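Local atomic coordinates of deoxyhypusine hydroxylase (Homo sapiens, PDB entry 4D50), a protein that catalyses the second and last step of hypusine formation, hydroxylating the deoxyhypusine side chain of the translation factor eIF5A with a diiron centre and dioxygen. Residues Gly191-Glu194 / Ala195-Leu199; Lys113-Ser116 / Ser117-Val120. All coordinates share one frame; numbering follows the deposited sequence.

Interaction 1: residues Gly191-Glu194 / Ala195-Leu199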
loop_
_atom_site.group_PDB
_atom_site.type_symbol
_atom_site.label_atom_id
_atom_site.label_comp_id
_atom_site.label_asym_id
_atom_site.label_seq_id
_atom_site.Cartn_x
_atom_site.Cartn_y
_atom_site.Cartn_z
ATOM N N GLY A 191 13.189 -5.290 -13.030
ATOM C CA GLY A 191 13.071 -4.038 -13.763
ATOM C C GLY A 191 13.129 -4.138 -15.261
ATOM O O GLY A 191 13.219 -5.205 -15.840
ATOM N N GLY A 192 13.124 -2.967 -15.860
ATOM C CA GLY A 192 13.137 -2.740 -17.305
ATOM C C GLY A 192 11.749 -2.810 -17.932
ATOM O O GLY A 192 10.705 -3.058 -17.246
ATOM N N GLU A 193 11.734 -2.591 -19.253
ATOM C CA GLU A 193 10.512 -2.453 -20.009
ATOM C C GLU A 193 9.800 -3.758 -20.141
ATOM O O GLU A 193 8.584 -3.816 -19.959
ATOM C CB GLU A 193 10.795 -1.799 -21.391
ATOM C CG GLU A 193 9.705 -1.965 -22.438
ATOM C CD GLU A 193 10.170 -1.503 -23.820
ATOM O OE1 GLU A 193 10.169 -0.306 -24.031
ATOM O OE2 GLU A 193 10.441 -2.379 -24.675
ATOM N N GLU A 194 10.509 -4.869 -20.383
ATOM C CA GLU A 194 9.849 -6.142 -20.517
ATOM C C GLU A 194 9.100 -6.527 -19.204
ATOM O O GLU A 194 7.987 -7.027 -19.241
ATOM C CB GLU A 194 10.868 -7.254 -20.846
ATOM C CG GLU A 194 10.236 -8.518 -21.368
ATOM C CD GLU A 194 11.129 -9.795 -21.323
ATOM O OE1 GLU A 194 12.322 -9.732 -20.999
ATOM O OE2 GLU A 194 10.588 -10.878 -21.577
ATOM N N ALA A 195 9.731 -6.317 -18.072
ATOM C CA ALA A 195 9.091 -6.665 -16.781
ATOM C C ALA A 195 7.899 -5.714 -16.476
ATOM O O ALA A 195 6.878 -6.205 -16.007
ATOM C CB ALA A 195 10.080 -6.679 -15.641
ATOM N N ALA A 196 8.033 -4.442 -16.825
ATOM C CA ALA A 196 6.949 -3.414 -16.661
ATOM C C ALA A 196 5.702 -3.824 -17.400
ATOM O O ALA A 196 4.598 -3.802 -16.866
ATOM C CB ALA A 196 7.420 -2.058 -17.089
ATOM N N LEU A 197 5.878 -4.254 -18.665
ATOM C CA LEU A 197 4.740 -4.716 -19.426
ATOM C C LEU A 197 4.189 -6.048 -19.024
ATOM O O LEU A 197 2.996 -6.321 -19.222
ATOM C CB LEU A 197 5.136 -4.674 -20.918
ATOM C CG LEU A 197 5.713 -3.389 -21.463
ATOM C CD1 LEU A 197 6.220 -3.700 -22.855
ATOM C CD2 LEU A 197 4.625 -2.316 -21.537
ATOM N N ALA A 198 5.046 -6.984 -18.560
ATOM C CA ALA A 198 4.564 -8.208 -18.024
ATOM C C ALA A 198 3.658 -7.940 -16.754
ATOM O O ALA A 198 2.569 -8.428 -16.650
ATOM C CB ALA A 198 5.699 -9.118 -17.693
ATOM N N LEU A 199 4.142 -7.058 -15.898
ATOM C CA LEU A 199 3.387 -6.620 -14.720
ATOM C C LEU A 199 2.023 -6.067 -15.185
ATOM O O LEU A 199 0.960 -6.440 -14.656
ATOM C CB LEU A 199 4.201 -5.618 -13.915
ATOM C CG LEU A 199 5.201 -6.293 -12.977
ATOM C CD1 LEU A 199 6.182 -5.264 -12.474
ATOM C CD2 LEU A 199 4.586 -6.970 -11.738
HETATM O O HOH W 1 12.754 -6.002 -18.221
#

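Interaction 2: residues Lys113-Ser116 / Ser117-Val120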
loop_
_atom_site.group_PDB
_atom_site.type_symbol
_atom_site.label_atom_id
_atom_site.label_comp_id
_atom_site.label_asym_id
_atom_site.label_seq_id
_atom_site.Cartn_x
_atom_site.Cartn_y
_atom_site.Cartn_z
ATOM N N LYS A 113 -5.270 -16.109 10.577
ATOM C CA LYS A 113 -5.936 -17.328 10.109
ATOM C C LYS A 113 -7.486 -17.230 10.178
ATOM O O LYS A 113 -8.180 -17.716 9.274
ATOM C CB LYS A 113 -5.473 -18.539 10.952
ATOM C CG LYS A 113 -4.058 -18.940 10.586
ATOM C CD LYS A 113 -3.525 -19.958 11.615
ATOM C CE LYS A 113 -2.478 -20.823 10.937
ATOM N NZ LYS A 113 -1.525 -21.533 11.836
ATOM N N GLN A 114 -8.001 -16.649 11.257
ATOM C CA GLN A 114 -9.447 -16.462 11.456
ATOM C C GLN A 114 -10.021 -15.634 10.265
ATOM O O GLN A 114 -10.976 -16.009 9.639
ATOM C CB GLN A 114 -9.677 -15.725 12.784
ATOM C CG GLN A 114 -11.107 -15.337 13.159
ATOM C CD GLN A 114 -11.208 -14.578 14.489
ATOM O OE1 GLN A 114 -10.221 -14.042 15.014
ATOM N NE2 GLN A 114 -12.427 -14.534 15.046
ATOM N N TYR A 115 -9.352 -14.534 9.966
ATOM C CA TYR A 115 -9.861 -13.569 9.005
ATOM C C TYR A 115 -9.535 -13.974 7.597
ATOM O O TYR A 115 -9.969 -13.313 6.667
ATOM C CB TYR A 115 -9.486 -12.125 9.345
ATOM C CG TYR A 115 -10.370 -11.549 10.397
ATOM C CD1 TYR A 115 -10.114 -11.795 11.742
ATOM C CD2 TYR A 115 -11.419 -10.739 10.089
ATOM C CE1 TYR A 115 -10.956 -11.315 12.725
ATOM C CE2 TYR A 115 -12.253 -10.233 11.059
ATOM C CZ TYR A 115 -12.020 -10.535 12.364
ATOM O OH TYR A 115 -12.899 -10.059 13.336
ATOM N N SER A 116 -8.853 -15.111 7.441
ATOM C CA SER A 116 -8.676 -15.702 6.158
ATOM C C SER A 116 -9.992 -16.183 5.596
ATOM O O SER A 116 -10.042 -16.463 4.387
ATOM C CB SER A 116 -7.675 -16.888 6.220
ATOM O OG SER A 116 -6.349 -16.392 6.496
ATOM N N SER A 117 -11.012 -16.290 6.465
ATOM C CA SER A 117 -12.355 -16.643 6.098
ATOM C C SER A 117 -13.359 -15.493 6.162
ATOM O O SER A 117 -14.577 -15.703 6.165
ATOM C CB SER A 117 -12.848 -17.786 6.955
ATOM O OG SER A 117 -12.162 -18.971 6.527
ATOM N N ASP A 118 -12.864 -14.273 6.164
ATOM C CA ASP A 118 -13.754 -13.103 6.234
ATOM C C ASP A 118 -14.647 -13.061 5.033
ATOM O O ASP A 118 -14.215 -13.441 3.943
ATOM C CB ASP A 118 -12.940 -11.809 6.241
ATOM C CG ASP A 118 -13.750 -10.628 6.680
ATOM O OD1 ASP A 118 -13.898 -10.433 7.909
ATOM O OD2 ASP A 118 -14.252 -9.892 5.815
ATOM N N PRO A 119 -15.901 -12.633 5.206
ATOM C CA PRO A 119 -16.809 -12.538 4.041
ATOM C C PRO A 119 -16.388 -11.583 2.900
ATOM O O PRO A 119 -16.813 -11.800 1.757
ATOM C CB PRO A 119 -18.132 -12.080 4.654
ATOM C CG PRO A 119 -17.931 -11.871 6.118
ATOM C CD PRO A 119 -16.576 -12.370 6.496
ATOM N N VAL A 120 -15.553 -10.576 3.203
ATOM C CA VAL A 120 -15.089 -9.528 2.279
ATOM C C VAL A 120 -13.813 -10.110 1.673
ATOM O O VAL A 120 -12.817 -10.365 2.362
ATOM C CB VAL A 120 -14.773 -8.222 3.008
ATOM C CG1 VAL A 120 -14.107 -7.217 2.087
ATOM C CG2 VAL A 120 -16.070 -7.617 3.613
HETATM O O HOH W 2 -10.377 -19.303 9.084
#

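Interaction 1: residues Gly191-Glu194 / Ala195-Leu199
The start of helix 193-201 in the third HEAT-like repeat illustrates how a pair of glycines leads into a new helix, with the carbonyls of residues 192-194 taking up the amides of residues 196-198. Gly-192 holds the N-cap position, and its O receives Ala-196 N at 3.0 Å, the first i to i+4 bond of the helix. The next bond, from Leu-197 N to Glu-193 O (3.0 Å), is the straightest of the three; Ala-198 N then reaches Glu-194 O. Ala-195 N lies outside this series, and a water serves it: the water accepts from that N at 3.0 Å and donates to Gly-191 O at 2.6 Å, tying the residue before the N-cap to the first turn of the helix. Gly-191 and Gly-192 both have positive phi, 59° and 84°, which lets the chain swing round within two residues.

Side chains meet the backbone at the same spacing. The methyl of Ala-195 rests against Gly-191 O at 3.5 Å. Leu-197 CG, set beside its own backbone N (chi1 -52°), lies 3.3 Å from Glu-193 O. Beyond it the two side chains run side by side in the same direction, Leu-197 CD1 making an apolar contact with Glu-193 CG at 3.9 Å; the loop at His-223 and Ala-225 lies against this pair.

Around this turn, Ala-195 packs on Leu-187 of the preceding helix 177-190, Ala-196 on Leu-221 of helix 208-221, and Ala-198 on Arg-167 of helix 163-171; these alanines face three helices.

Interaction 2: residues Lys113-Ser116 / Ser117-Val120
Two backbone hydrogen bonds join the C-terminal part of helix 109-115 to the residues that follow. Ser-117 N donates to Gln-114 O at 3.2 Å, and Asp-118 N to Tyr-115 O at 3.1 Å, the second closing a type I beta turn from Tyr-115 to Asp-118. Both span three residues instead of the four of an alpha helix.

Water supplies a further link: it donates to Lys-113 O at 2.7 Å and is hydrogen-bonded to Ser-117 OG at 3.1 Å, bridging a helix carbonyl to the hydroxyl four residues on.

Among the side chains, Tyr-115 and Asp-118 carry the contact. Asp-118 OD1 comes to the edge of the ring, near its plane, 3.3 Å from Tyr-115 CD2, and the carboxylate and ring planes are only 21° apart. The carboxylate oxygen lies where the ring's C-H edge is probably weakly positive, which would suit it. Asp-118 CG lies opposite its backbone N (chi1 -164°), and from there the two oxygens divide their work: OD1 also forms a salt bridge with Arg-93, while Asp-118 OD2 accepts Val-120 N at 3.0 Å. Tyr-115 OH, at the far end of the ring, bonds to Gln-84.

The bond from Val-120 N to the carboxylate makes an Asx turn spanning Asp-118 to Val-120, the N-cap residue of helix 121-140. Beta turn and Asx turn thus follow in succession, a compact way to lead from helix 109-115 toward helix 121-140; through Arg-93, the neighbour of the iron ligand His-94, the junction also touches the metal-bearing helix 90-103.

Interactions 1 and 2 occupy opposite kinds of helix boundary: residues 191-199 begin a helix in HEAT-like repeat 3, whereas residues 113-120 lead out of one in repeat 2 and approach the next. Their centres are 33 Å apart and they share no helix. Interaction 1 is partly buried, its alanines facing neighbouring helices, and relies on regular backbone bonding; interaction 2 lies at the surface and enlists an aromatic ring and a carboxylate. Each includes a bridging water, which reaches backbone alone in the first and a side chain as well in the second. Of the two, interaction 2 is the one near the diiron site, Asp-118 being about 9 Å from His-94 between side chains.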